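Long-range contacts in oligopeptide ABC transporter OppAIV (Borrelia burgdorferi B31, PDB 4GL8), which probably binds oligopeptides outside the cytoplasmic membrane as the solute-binding component of an ABC transporter for peptide uptake: residues A312-T317 and S347-E352; V305-S310 and K355-D360; N98-D103 and N225-N230. One frame throughout, in Å; residues are numbered along the deposited sequence.

Interaction 1: residues A312-T317 and S347-E352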
ATOM      1  N   ALA A 312     -21.390  13.836  -8.360  1.00 22.56           N
ATOM      2  CA  ALA A 312     -21.739  14.921  -7.446  1.00 23.55           C
ATOM      3  C   ALA A 312     -20.548  15.529  -6.682  1.00 24.03           C
ATOM      4  O   ALA A 312     -20.735  16.514  -5.951  1.00 25.38           O
ATOM      5  CB  ALA A 312     -22.777  14.437  -6.457  1.00 23.79           C
ATOM      6  N   ILE A 313     -19.337  14.975  -6.823  1.00 23.19           N
ATOM      7  CA  ILE A 313     -18.153  15.538  -6.141  1.00 22.81           C
ATOM      8  C   ILE A 313     -17.333  16.469  -7.038  1.00 22.74           C
ATOM      9  O   ILE A 313     -16.864  16.067  -8.094  1.00 21.91           O
ATOM     10  CB  ILE A 313     -17.156  14.456  -5.714  1.00 22.54           C
ATOM     11  CG1 ILE A 313     -17.816  13.312  -4.893  1.00 22.95           C
ATOM     12  CG2 ILE A 313     -15.969  15.083  -4.997  1.00 23.06           C
ATOM     13  CD1 ILE A 313     -18.383  13.738  -3.579  1.00 23.41           C
ATOM     14  N   ASP A 314     -17.087  17.692  -6.586  1.00 23.66           N
ATOM     15  CA  ASP A 314     -16.226  18.616  -7.333  1.00 24.71           C
ATOM     16  C   ASP A 314     -14.745  18.305  -7.019  1.00 23.90           C
ATOM     17  O   ASP A 314     -14.198  18.828  -6.043  1.00 24.37           O
ATOM     18  CB  ASP A 314     -16.582  20.060  -6.950  1.00 26.37           C
ATOM     19  CG  ASP A 314     -15.751  21.094  -7.689  1.00 28.09           C
ATOM     20  OD1 ASP A 314     -14.937  20.740  -8.578  1.00 28.56           O
ATOM     21  OD2 ASP A 314     -15.924  22.279  -7.365  1.00 29.58           O
ATOM     22  N   ARG A 315     -14.118  17.474  -7.858  1.00 22.73           N
ATOM     23  CA  ARG A 315     -12.764  16.960  -7.634  1.00 21.64           C
ATOM     24  C   ARG A 315     -11.684  18.012  -7.654  1.00 22.63           C
ATOM     25  O   ARG A 315     -10.752  17.934  -6.866  1.00 22.05           O
ATOM     26  CB  ARG A 315     -12.403  15.895  -8.690  1.00 20.99           C
ATOM     27  CG  ARG A 315     -13.111  14.569  -8.453  1.00 19.94           C
ATOM     28  CD  ARG A 315     -13.095  13.650  -9.664  1.00 19.60           C
ATOM     29  NE  ARG A 315     -13.778  12.389  -9.359  1.00 18.76           N
ATOM     30  CZ  ARG A 315     -15.096  12.227  -9.338  1.00 18.27           C
ATOM     31  NH1 ARG A 315     -15.906  13.233  -9.631  1.00 18.95           N
ATOM     32  NH2 ARG A 315     -15.596  11.047  -9.034  1.00 17.34           N
ATOM     33  N   LYS A 316     -11.782  18.955  -8.579  1.00 24.13           N
ATOM     34  CA  LYS A 316     -10.828  20.064  -8.675  1.00 26.40           C
ATOM     35  C   LYS A 316     -10.828  20.915  -7.401  1.00 27.68           C
ATOM     36  O   LYS A 316      -9.767  21.281  -6.889  1.00 28.62           O
ATOM     37  CB  LYS A 316     -11.122  20.954  -9.883  1.00 27.38           C
ATOM     38  N   THR A 317     -12.010  21.239  -6.897  1.00 28.48           N
ATOM     39  CA  THR A 317     -12.108  22.032  -5.669  1.00 29.65           C
ATOM     40  C   THR A 317     -11.502  21.261  -4.492  1.00 29.14           C
ATOM     41  O   THR A 317     -10.863  21.856  -3.633  1.00 28.92           O
ATOM     42  CB  THR A 317     -13.572  22.390  -5.387  1.00 29.84           C
ATOM     43  OG1 THR A 317     -14.004  23.319  -6.376  1.00 30.54           O
ATOM     44  CG2 THR A 317     -13.764  22.996  -4.016  1.00 30.36           C
ATOM     45  N   SER A 347     -15.483  13.632 -17.424  1.00 30.72           N
ATOM     46  CA  SER A 347     -15.867  14.795 -16.623  1.00 30.54           C
ATOM     47  C   SER A 347     -15.459  14.616 -15.136  1.00 27.45           C
ATOM     48  O   SER A 347     -15.712  13.600 -14.523  1.00 25.43           O
ATOM     49  CB  SER A 347     -17.366  15.074 -16.766  1.00 30.68           C
ATOM     50  OG  SER A 347     -17.800  15.943 -15.723  1.00 31.98           O
ATOM     51  N   LEU A 348     -14.822  15.630 -14.573  1.00 27.29           N
ATOM     52  CA  LEU A 348     -14.389  15.576 -13.180  1.00 26.25           C
ATOM     53  C   LEU A 348     -15.511  15.884 -12.203  1.00 25.19           C
ATOM     54  O   LEU A 348     -15.348  15.670 -11.010  1.00 24.49           O
ATOM     55  CB  LEU A 348     -13.226  16.532 -12.939  1.00 27.91           C
ATOM     56  CG  LEU A 348     -11.896  16.149 -13.603  1.00 28.83           C
ATOM     57  CD1 LEU A 348     -10.806  17.150 -13.221  1.00 29.89           C
ATOM     58  CD2 LEU A 348     -11.490  14.757 -13.178  1.00 28.45           C
ATOM     59  N   PHE A 349     -16.641  16.369 -12.707  1.00 24.93           N
ATOM     60  CA  PHE A 349     -17.688  16.900 -11.861  1.00 24.91           C
ATOM     61  C   PHE A 349     -18.897  17.255 -12.708  1.00 25.77           C
ATOM     62  O   PHE A 349     -18.739  17.993 -13.684  1.00 27.43           O
ATOM     63  CB  PHE A 349     -17.149  18.163 -11.151  1.00 25.54           C
ATOM     64  CG  PHE A 349     -18.181  18.939 -10.378  1.00 25.54           C
ATOM     65  CD1 PHE A 349     -18.263  20.326 -10.509  1.00 27.23           C
ATOM     66  CD2 PHE A 349     -19.038  18.307  -9.530  1.00 24.21           C
ATOM     67  CE1 PHE A 349     -19.203  21.051  -9.789  1.00 28.35           C
ATOM     68  CE2 PHE A 349     -19.976  19.002  -8.797  1.00 25.21           C
ATOM     69  CZ  PHE A 349     -20.078  20.382  -8.925  1.00 27.36           C
ATOM     70  N   ASP A 350     -20.088  16.759 -12.356  1.00 25.44           N
ATOM     71  CA  ASP A 350     -21.342  17.188 -13.049  1.00 27.96           C
ATOM     72  C   ASP A 350     -22.552  17.029 -12.178  1.00 27.80           C
ATOM     73  O   ASP A 350     -23.172  15.959 -12.141  1.00 26.96           O
ATOM     74  CB  ASP A 350     -21.561  16.428 -14.363  1.00 28.86           C
ATOM     75  CG  ASP A 350     -22.652  17.032 -15.224  1.00 31.21           C
ATOM     76  OD1 ASP A 350     -23.519  17.809 -14.734  1.00 31.73           O
ATOM     77  OD2 ASP A 350     -22.627  16.722 -16.434  1.00 33.48           O
ATOM     78  N   ALA A 351     -22.891  18.114 -11.493  1.00 28.38           N
ATOM     79  CA  ALA A 351     -23.959  18.099 -10.518  1.00 28.78           C
ATOM     80  C   ALA A 351     -25.335  17.854 -11.141  1.00 29.64           C
ATOM     81  O   ALA A 351     -26.163  17.171 -10.534  1.00 28.88           O
ATOM     82  CB  ALA A 351     -23.960  19.388  -9.694  1.00 29.02           C
ATOM     83  N   GLU A 352     -25.578  18.400 -12.330  1.00 31.66           N
ATOM     84  CA  GLU A 352     -26.873  18.237 -12.987  1.00 33.66           C
ATOM     85  C   GLU A 352     -27.106  16.786 -13.392  1.00 32.88           C
ATOM     86  O   GLU A 352     -28.188  16.229 -13.148  1.00 31.89           O
ATOM     87  CB  GLU A 352     -27.025  19.187 -14.168  1.00 36.62           C
ATOM     88  CG  GLU A 352     -27.187  20.652 -13.750  1.00 39.22           C
ATOM     89  CD  GLU A 352     -28.380  20.903 -12.791  1.00 41.35           C
ATOM     90  OE1 GLU A 352     -29.541  20.739 -13.219  1.00 43.38           O
ATOM     91  OE2 GLU A 352     -28.163  21.279 -11.606  1.00 41.76           O
TER
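With CG opposite the backbone N in both Phe349 (chi1 172°) and Asp314 (chi1 -179°), and the CA atoms of the two residues 5.1 Å apart, Asp314 CB and its carboxylate come to lie over the Phe349 ring. CB sits over the ring centre, 3.7 Å from the centroid and almost on the ring normal, a CH-pi contact. The carboxylate continues in the same layer, its plane only 12° from that of the ring. A flat aromatic at 349 offers a face to this group. Aspartate suits its place as the N-cap of helix 315-323: OD1 accepts a weak bond from Thr317 N, while the apolar CB and flat carboxylate cover the phenyl face. At the ring edge, Ala312 O lies 3.9 Å from Phe349 CE2.

Arg315 supplies the polar link. Its chain runs extended from CG to NE past Leu348, with Arg315 CD 4.0 Å from Leu348 CD2, and Arg315 NH1 donates to Leu348 O at 2.9 Å. The oxygen lies near the guanidinium plane, but the donor stands well above the carbonyl plane. NH1 also reaches Ser310 O and NE bonds Phe494 O; arginine suits because its several N-H groups can serve carbonyls in different directions. The contact joins the starts of helices 315-323 and 351-361, while Ile313 packs on helix 380-397 and Leu495 of strand 492-504, and Arg315 touches Val493 of that strand.

Interaction 2: residues V305-S310 and K355-D360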
ATOM      1  N   VAL A 305     -27.129   5.175  -8.494  1.00 21.45           N
ATOM      2  CA  VAL A 305     -26.755   5.794  -7.218  1.00 20.98           C
ATOM      3  C   VAL A 305     -25.225   5.977  -7.163  1.00 20.58           C
ATOM      4  O   VAL A 305     -24.724   7.062  -6.889  1.00 20.52           O
ATOM      5  CB  VAL A 305     -27.266   4.979  -6.024  1.00 20.77           C
ATOM      6  CG1 VAL A 305     -26.597   5.413  -4.728  1.00 20.67           C
ATOM      7  CG2 VAL A 305     -28.773   5.138  -5.884  1.00 21.54           C
ATOM      8  N   ARG A 306     -24.491   4.920  -7.464  1.00 20.43           N
ATOM      9  CA  ARG A 306     -23.024   4.989  -7.453  1.00 20.29           C
ATOM     10  C   ARG A 306     -22.508   6.095  -8.386  1.00 20.81           C
ATOM     11  O   ARG A 306     -21.612   6.864  -8.031  1.00 20.79           O
ATOM     12  CB  ARG A 306     -22.409   3.622  -7.820  1.00 19.87           C
ATOM     13  CG  ARG A 306     -22.785   2.525  -6.852  1.00 19.84           C
ATOM     14  CD  ARG A 306     -21.909   1.299  -6.942  1.00 19.75           C
ATOM     15  NE  ARG A 306     -21.906   0.728  -8.274  1.00 20.03           N
ATOM     16  CZ  ARG A 306     -22.703  -0.252  -8.696  1.00 20.35           C
ATOM     17  NH1 ARG A 306     -22.581  -0.693  -9.935  1.00 20.39           N
ATOM     18  NH2 ARG A 306     -23.634  -0.771  -7.917  1.00 20.50           N
ATOM     19  N   LYS A 307     -23.114   6.212  -9.550  1.00 21.51           N
ATOM     20  CA  LYS A 307     -22.714   7.227 -10.543  1.00 22.89           C
ATOM     21  C   LYS A 307     -23.004   8.661 -10.044  1.00 22.60           C
ATOM     22  O   LYS A 307     -22.164   9.550 -10.154  1.00 22.53           O
ATOM     23  CB  LYS A 307     -23.495   6.947 -11.823  1.00 25.09           C
ATOM     24  CG  LYS A 307     -22.896   7.470 -13.088  1.00 27.71           C
ATOM     25  CD  LYS A 307     -23.469   6.761 -14.326  1.00 29.76           C
ATOM     26  CE  LYS A 307     -23.159   7.652 -15.540  1.00 32.51           C
ATOM     27  NZ  LYS A 307     -23.560   7.146 -16.890  1.00 34.28           N
ATOM     28  N   ALA A 308     -24.208   8.854  -9.512  1.00 22.14           N
ATOM     29  CA  ALA A 308     -24.631  10.102  -8.856  1.00 22.43           C
ATOM     30  C   ALA A 308     -23.659  10.549  -7.785  1.00 21.53           C
ATOM     31  O   ALA A 308     -23.274  11.687  -7.769  1.00 21.58           O
ATOM     32  CB  ALA A 308     -26.018   9.960  -8.266  1.00 22.24           C
ATOM     33  N   LEU A 309     -23.266   9.648  -6.900  1.00 20.76           N
ATOM     34  CA  LEU A 309     -22.308   9.997  -5.859  1.00 20.48           C
ATOM     35  C   LEU A 309     -20.992  10.427  -6.496  1.00 21.14           C
ATOM     36  O   LEU A 309     -20.372  11.392  -6.068  1.00 22.22           O
ATOM     37  CB  LEU A 309     -22.062   8.815  -4.911  1.00 19.95           C
ATOM     38  CG  LEU A 309     -23.282   8.240  -4.169  1.00 20.01           C
ATOM     39  CD1 LEU A 309     -22.902   6.960  -3.443  1.00 19.74           C
ATOM     40  CD2 LEU A 309     -23.927   9.241  -3.217  1.00 20.46           C
ATOM     41  N   SER A 310     -20.561   9.728  -7.532  1.00 21.75           N
ATOM     42  CA  SER A 310     -19.274  10.021  -8.162  1.00 22.37           C
ATOM     43  C   SER A 310     -19.289  11.361  -8.903  1.00 23.74           C
ATOM     44  O   SER A 310     -18.399  12.166  -8.747  1.00 23.80           O
ATOM     45  CB  SER A 310     -18.852   8.885  -9.102  1.00 21.84           C
ATOM     46  OG  SER A 310     -17.612   9.189  -9.722  1.00 21.54           O
ATOM     47  N   LYS A 355     -27.782  14.661 -10.169  1.00 24.71           N
ATOM     48  CA  LYS A 355     -29.189  14.799  -9.774  1.00 26.01           C
ATOM     49  C   LYS A 355     -30.146  13.983 -10.621  1.00 25.90           C
ATOM     50  O   LYS A 355     -31.121  13.436 -10.120  1.00 25.96           O
ATOM     51  CB  LYS A 355     -29.617  16.263  -9.872  1.00 27.35           C
ATOM     52  CG  LYS A 355     -29.013  17.111  -8.764  1.00 27.98           C
ATOM     53  CD  LYS A 355     -28.990  18.587  -9.098  1.00 29.86           C
ATOM     54  CE  LYS A 355     -30.394  19.141  -9.242  1.00 31.42           C
ATOM     55  NZ  LYS A 355     -30.387  20.476  -9.924  1.00 32.87           N
ATOM     56  N   LYS A 356     -29.872  13.948 -11.910  1.00 26.34           N
ATOM     57  CA  LYS A 356     -30.734  13.280 -12.861  1.00 27.33           C
ATOM     58  C   LYS A 356     -30.697  11.766 -12.612  1.00 25.77           C
ATOM     59  O   LYS A 356     -31.727  11.117 -12.540  1.00 25.14           O
ATOM     60  CB  LYS A 356     -30.266  13.647 -14.254  1.00 29.07           C
ATOM     61  CG  LYS A 356     -30.842  12.815 -15.380  1.00 33.02           C
ATOM     62  CD  LYS A 356     -32.354  12.915 -15.442  1.00 35.13           C
ATOM     63  CE  LYS A 356     -32.893  12.135 -16.633  1.00 37.55           C
ATOM     64  NZ  LYS A 356     -34.364  11.918 -16.460  1.00 38.66           N
ATOM     65  N   LEU A 357     -29.489  11.219 -12.463  1.00 25.18           N
ATOM     66  CA  LEU A 357     -29.303   9.800 -12.146  1.00 23.82           C
ATOM     67  C   LEU A 357     -29.962   9.464 -10.842  1.00 23.17           C
ATOM     68  O   LEU A 357     -30.593   8.425 -10.706  1.00 23.09           O
ATOM     69  CB  LEU A 357     -27.819   9.473 -12.039  1.00 23.28           C
ATOM     70  CG  LEU A 357     -27.109   9.475 -13.392  1.00 23.90           C
ATOM     71  CD1 LEU A 357     -25.676   9.988 -13.219  1.00 23.08           C
ATOM     72  CD2 LEU A 357     -27.199   8.086 -14.046  1.00 23.91           C
ATOM     73  N   LEU A 358     -29.811  10.338  -9.861  1.00 23.10           N
ATOM     74  CA  LEU A 358     -30.372  10.047  -8.549  1.00 23.48           C
ATOM     75  C   LEU A 358     -31.915  10.061  -8.632  1.00 24.07           C
ATOM     76  O   LEU A 358     -32.563   9.180  -8.060  1.00 23.41           O
ATOM     77  CB  LEU A 358     -29.852  11.013  -7.460  1.00 23.05           C
ATOM     78  CG  LEU A 358     -30.044  10.550  -6.006  1.00 23.04           C
ATOM     79  CD1 LEU A 358     -29.050   9.459  -5.654  1.00 23.12           C
ATOM     80  CD2 LEU A 358     -29.857  11.703  -5.039  1.00 23.28           C
ATOM     81  N   ALA A 359     -32.491  11.050  -9.327  1.00 24.41           N
ATOM     82  CA  ALA A 359     -33.953  11.055  -9.569  1.00 24.81           C
ATOM     83  C   ALA A 359     -34.406   9.786 -10.277  1.00 25.51           C
ATOM     84  O   ALA A 359     -35.336   9.135  -9.835  1.00 25.68           O
ATOM     85  CB  ALA A 359     -34.369  12.273 -10.369  1.00 25.02           C
ATOM     86  N   ASP A 360     -33.735   9.419 -11.366  1.00 26.83           N
ATOM     87  CA  ASP A 360     -34.051   8.159 -12.077  1.00 28.16           C
ATOM     88  C   ASP A 360     -33.870   6.903 -11.204  1.00 27.73           C
ATOM     89  O   ASP A 360     -34.469   5.863 -11.455  1.00 28.53           O
ATOM     90  CB  ASP A 360     -33.181   8.035 -13.329  1.00 30.08           C
ATOM     91  CG  ASP A 360     -33.440   9.141 -14.355  1.00 32.85           C
ATOM     92  OD1 ASP A 360     -34.129  10.132 -14.024  1.00 35.70           O
ATOM     93  OD2 ASP A 360     -32.940   9.038 -15.497  1.00 35.09           O
TER
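Lys307 of helix 303-311 lies against Leu357 of helix 351-361 along most of its aliphatic length. Its CB starts 4.0 Å from Leu357 CD1, and CG comes closer to the same methyl, at 3.8 Å. From there the chain is extended. Lys307 CD lies alongside both methyls, 4.0 Å from Leu357 CD2 and slightly farther from CD1; CE is still beside CD1, and NZ continues beyond the leucine. What sets this course is chi1 of -157°, which turns CG to the side opposite the backbone N and carries the chain across the branched end of Leu357. Leucine suits 357 because its two methyls are broad enough for a lysine chain to lie along.

Ala308, one residue on, points into the interface. Its CB lies 4.2 Å from Leu357 CB and 4.0 Å from Leu358 CD1, and so small a side chain is consistent with the 8.1 Å approach of the segment axes. The two segments run nearly antiparallel, at 156°. Leu358 CD1 reaches on to Val305 CG2 at 4.3 Å, and Val305 also packs on Phe369.

No hydrogen bond or salt bridge crosses between the segments. The Lys356 NZ salt bridge with Asp360 OD1 stays within helix 351-361. Shape and burial of hydrocarbon therefore join the helices here, the partly exposed lysine contributing its methylenes while its ammonium extends past the apolar patch.

Interaction 3: residues N98-D103 and N225-N230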
ATOM      1  N   ASN A  98      27.547 -14.990   3.627  1.00 33.18           N
ATOM      2  CA  ASN A  98      27.497 -14.684   5.064  1.00 33.26           C
ATOM      3  C   ASN A  98      26.213 -14.009   5.515  1.00 31.37           C
ATOM      4  O   ASN A  98      26.229 -13.216   6.448  1.00 32.88           O
ATOM      5  CB  ASN A  98      28.705 -13.825   5.459  1.00 35.36           C
ATOM      6  CG  ASN A  98      30.031 -14.463   5.050  1.00 37.41           C
ATOM      7  OD1 ASN A  98      30.199 -15.681   5.134  1.00 38.49           O
ATOM      8  ND2 ASN A  98      30.972 -13.642   4.595  1.00 38.43           N
ATOM      9  N   LEU A  99      25.101 -14.315   4.858  1.00 29.31           N
ATOM     10  CA  LEU A  99      23.819 -13.755   5.270  1.00 27.53           C
ATOM     11  C   LEU A  99      23.404 -14.377   6.579  1.00 26.41           C
ATOM     12  O   LEU A  99      23.328 -15.584   6.678  1.00 27.52           O
ATOM     13  CB  LEU A  99      22.737 -14.028   4.234  1.00 26.84           C
ATOM     14  CG  LEU A  99      22.793 -13.194   2.953  1.00 27.90           C
ATOM     15  CD1 LEU A  99      21.744 -13.693   1.965  1.00 27.55           C
ATOM     16  CD2 LEU A  99      22.600 -11.703   3.241  1.00 28.54           C
ATOM     17  N   VAL A 100      23.130 -13.568   7.590  1.00 25.53           N
ATOM     18  CA  VAL A 100      22.634 -14.101   8.859  1.00 24.87           C
ATOM     19  C   VAL A 100      21.488 -13.256   9.359  1.00 24.53           C
ATOM     20  O   VAL A 100      21.414 -12.081   9.055  1.00 23.66           O
ATOM     21  CB  VAL A 100      23.723 -14.149   9.940  1.00 25.88           C
ATOM     22  CG1 VAL A 100      24.690 -15.317   9.703  1.00 26.48           C
ATOM     23  CG2 VAL A 100      24.466 -12.830  10.010  1.00 25.73           C
ATOM     24  N   TRP A 101      20.573 -13.875  10.100  1.00 24.66           N
ATOM     25  CA  TRP A 101      19.590 -13.135  10.872  1.00 24.25           C
ATOM     26  C   TRP A 101      20.327 -12.478  12.069  1.00 24.74           C
ATOM     27  O   TRP A 101      21.513 -12.706  12.297  1.00 24.52           O
ATOM     28  CB  TRP A 101      18.473 -14.067  11.372  1.00 24.38           C
ATOM     29  CG  TRP A 101      17.672 -14.762  10.306  1.00 23.98           C
ATOM     30  CD1 TRP A 101      17.779 -16.065   9.934  1.00 24.93           C
ATOM     31  CD2 TRP A 101      16.643 -14.202   9.489  1.00 23.42           C
ATOM     32  NE1 TRP A 101      16.890 -16.354   8.941  1.00 24.10           N
ATOM     33  CE2 TRP A 101      16.179 -15.225   8.643  1.00 23.44           C
ATOM     34  CE3 TRP A 101      16.074 -12.942   9.385  1.00 22.89           C
ATOM     35  CZ2 TRP A 101      15.179 -15.025   7.697  1.00 22.34           C
ATOM     36  CZ3 TRP A 101      15.060 -12.745   8.441  1.00 22.69           C
ATOM     37  CH2 TRP A 101      14.627 -13.787   7.614  1.00 21.87           C
ATOM     38  N   SER A 102      19.596 -11.686  12.837  1.00 24.77           N
ATOM     39  CA  SER A 102      20.170 -10.853  13.876  1.00 26.12           C
ATOM     40  C   SER A 102      20.584 -11.638  15.127  1.00 26.90           C
ATOM     41  O   SER A 102      21.271 -11.108  15.973  1.00 27.38           O
ATOM     42  CB  SER A 102      19.212  -9.722  14.242  1.00 25.75           C
ATOM     43  OG  SER A 102      17.974 -10.240  14.669  1.00 26.75           O
ATOM     44  N   ASP A 103      20.151 -12.891  15.227  1.00 27.46           N
ATOM     45  CA  ASP A 103      20.660 -13.831  16.214  1.00 27.94           C
ATOM     46  C   ASP A 103      21.801 -14.714  15.653  1.00 28.81           C
ATOM     47  O   ASP A 103      22.142 -15.713  16.263  1.00 30.18           O
ATOM     48  CB  ASP A 103      19.520 -14.720  16.706  1.00 27.85           C
ATOM     49  CG  ASP A 103      18.893 -15.558  15.585  1.00 27.07           C
ATOM     50  OD1 ASP A 103      19.203 -15.334  14.410  1.00 26.82           O
ATOM     51  OD2 ASP A 103      18.071 -16.436  15.870  1.00 26.74           O
ATOM     52  N   ASN A 225      21.123  -3.028  13.807  1.00 26.64           N
ATOM     53  CA  ASN A 225      21.433  -4.459  13.778  1.00 27.54           C
ATOM     54  C   ASN A 225      22.831  -4.666  13.211  1.00 30.06           C
ATOM     55  O   ASN A 225      23.064  -4.449  12.027  1.00 32.12           O
ATOM     56  CB  ASN A 225      20.412  -5.215  12.939  1.00 26.13           C
ATOM     57  CG  ASN A 225      20.883  -6.613  12.546  1.00 25.86           C
ATOM     58  OD1 ASN A 225      21.655  -7.234  13.247  1.00 26.31           O
ATOM     59  ND2 ASN A 225      20.417  -7.097  11.407  1.00 24.83           N
ATOM     60  N   ASN A 226      23.763  -5.076  14.060  1.00 32.40           N
ATOM     61  CA  ASN A 226      25.160  -5.212  13.673  1.00 35.15           C
ATOM     62  C   ASN A 226      25.412  -6.241  12.597  1.00 33.97           C
ATOM     63  O   ASN A 226      26.387  -6.131  11.869  1.00 34.27           O
ATOM     64  CB  ASN A 226      26.012  -5.550  14.893  1.00 39.17           C
ATOM     65  CG  ASN A 226      26.094  -4.399  15.865  1.00 43.78           C
ATOM     66  OD1 ASN A 226      25.567  -3.305  15.599  1.00 47.23           O
ATOM     67  ND2 ASN A 226      26.763  -4.621  17.001  1.00 49.20           N
ATOM     68  N   LYS A 227      24.532  -7.233  12.500  1.00 32.89           N
ATOM     69  CA  LYS A 227      24.732  -8.367  11.601  1.00 32.67           C
ATOM     70  C   LYS A 227      24.188  -8.102  10.184  1.00 29.96           C
ATOM     71  O   LYS A 227      24.267  -8.956   9.318  1.00 28.70           O
ATOM     72  CB  LYS A 227      24.111  -9.639  12.210  1.00 33.63           C
ATOM     73  CG  LYS A 227      24.472  -9.874  13.688  1.00 35.77           C
ATOM     74  CD  LYS A 227      24.870 -11.315  14.008  1.00 38.64           C
ATOM     75  CE  LYS A 227      26.294 -11.612  13.516  1.00 40.90           C
ATOM     76  NZ  LYS A 227      26.768 -13.020  13.706  1.00 42.40           N
ATOM     77  N   TYR A 228      23.610  -6.924   9.974  1.00 27.80           N
ATOM     78  CA  TYR A 228      23.158  -6.522   8.652  1.00 26.66           C
ATOM     79  C   TYR A 228      24.367  -6.590   7.720  1.00 27.50           C
ATOM     80  O   TYR A 228      25.448  -6.165   8.093  1.00 27.79           O
ATOM     81  CB  TYR A 228      22.552  -5.118   8.729  1.00 25.02           C
ATOM     82  CG  TYR A 228      22.213  -4.484   7.405  1.00 24.23           C
ATOM     83  CD1 TYR A 228      21.411  -5.141   6.485  1.00 23.75           C
ATOM     84  CD2 TYR A 228      22.677  -3.207   7.083  1.00 23.91           C
ATOM     85  CE1 TYR A 228      21.069  -4.557   5.277  1.00 23.01           C
ATOM     86  CE2 TYR A 228      22.352  -2.614   5.886  1.00 23.94           C
ATOM     87  CZ  TYR A 228      21.549  -3.303   4.978  1.00 23.51           C
ATOM     88  OH  TYR A 228      21.236  -2.748   3.775  1.00 23.35           O
ATOM     89  N   TYR A 229      24.197  -7.128   6.513  1.00 27.99           N
ATOM     90  CA  TYR A 229      25.367  -7.386   5.649  1.00 29.32           C
ATOM     91  C   TYR A 229      26.145  -6.105   5.362  1.00 28.99           C
ATOM     92  O   TYR A 229      27.346  -6.139   5.153  1.00 29.29           O
ATOM     93  CB  TYR A 229      24.978  -8.095   4.331  1.00 29.51           C
ATOM     94  CG  TYR A 229      24.437  -7.177   3.264  1.00 28.43           C
ATOM     95  CD1 TYR A 229      25.267  -6.648   2.283  1.00 29.18           C
ATOM     96  CD2 TYR A 229      23.094  -6.824   3.262  1.00 27.55           C
ATOM     97  CE1 TYR A 229      24.758  -5.802   1.322  1.00 29.58           C
ATOM     98  CE2 TYR A 229      22.585  -5.976   2.324  1.00 27.15           C
ATOM     99  CZ  TYR A 229      23.415  -5.468   1.362  1.00 28.42           C
ATOM    100  OH  TYR A 229      22.859  -4.637   0.431  1.00 29.60           O
ATOM    101  N   ASN A 230      25.431  -4.983   5.344  1.00 28.37           N
ATOM    102  CA  ASN A 230      26.025  -3.669   5.087  1.00 28.53           C
ATOM    103  C   ASN A 230      25.909  -2.717   6.270  1.00 27.61           C
ATOM    104  O   ASN A 230      25.728  -1.522   6.079  1.00 26.74           O
ATOM    105  CB  ASN A 230      25.378  -3.039   3.848  1.00 28.26           C
ATOM    106  CG  ASN A 230      26.285  -2.038   3.173  1.00 30.34           C
ATOM    107  OD1 ASN A 230      27.507  -2.223   3.139  1.00 33.50           O
ATOM    108  ND2 ASN A 230      25.711  -0.960   2.662  1.00 29.41           N
TER
HETATM  109  O   HOH W   1      23.572 -10.787   7.285  1.00 19.54           O
HETATM  110  O   HOH W   2      20.779  -9.589  10.404  1.00 26.70           O
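An Asx turn inside a type I beta turn, Asn225 to Tyr228, turns Asn225 and Lys227 toward the loop 98-103. Asn225 OD1 accepts from Lys227 N at 3.0 Å, the donor well above the plane of the amide carbonyl, and the same oxygen lies 3.6 Å from Ser102 CB. Asparagine suits the place because its other amide atom is a donor: Asn225 ND2 bonds Gly207 O and water 2, which donates to Val100 O at 2.9 Å. Water 1 bridges the backbones, accepting from Val100 N and donating to Lys227 O, each at 2.8 Å. No direct hydrogen bond joins the segments, so these waters make the polar connection. The contact joins the loop after strand 90-95, in a five-stranded antiparallel sheet, to the loop between strands 219-224 and 238-242. Lys227 loses more surface to the contact than any other residue. Its long aliphatic chain can lie along Val100 while the residue remains exposed: CB meets Val100 CG2 at 3.9 Å, and bends at chi2 and chi3 (-135° and 76°) keep CE beside that methyl. Ser102 OG bonds Val205 N, Leu99 CD2 lightly touches Tyr229 CB, and the Tyr229 ring makes a cation-pi contact with Arg96.

Interactions 1 and 2 are neighbours, their centres about 12 Å apart, and both use helix 351-361: interaction 1 at its start, interaction 2 farther along. Their other segments lie on or beside helices 303-311 and 315-323, consecutive in the chain, so the 305-310/355-360 pair brackets 312-317 and 347-352 in sequence. The two touch directly, through Arg315 and Ser310, and together fasten helix 351-361 against those consecutive helices. Interaction 3 closes earlier in the chain and lies on the opposite side of the molecular centre, its centre about 53 Å from that of interaction 1 and about 57 Å from that of interaction 2. Interactions 1 and 2 thus form one local cluster, and interaction 3 is a separate loop-to-loop contact.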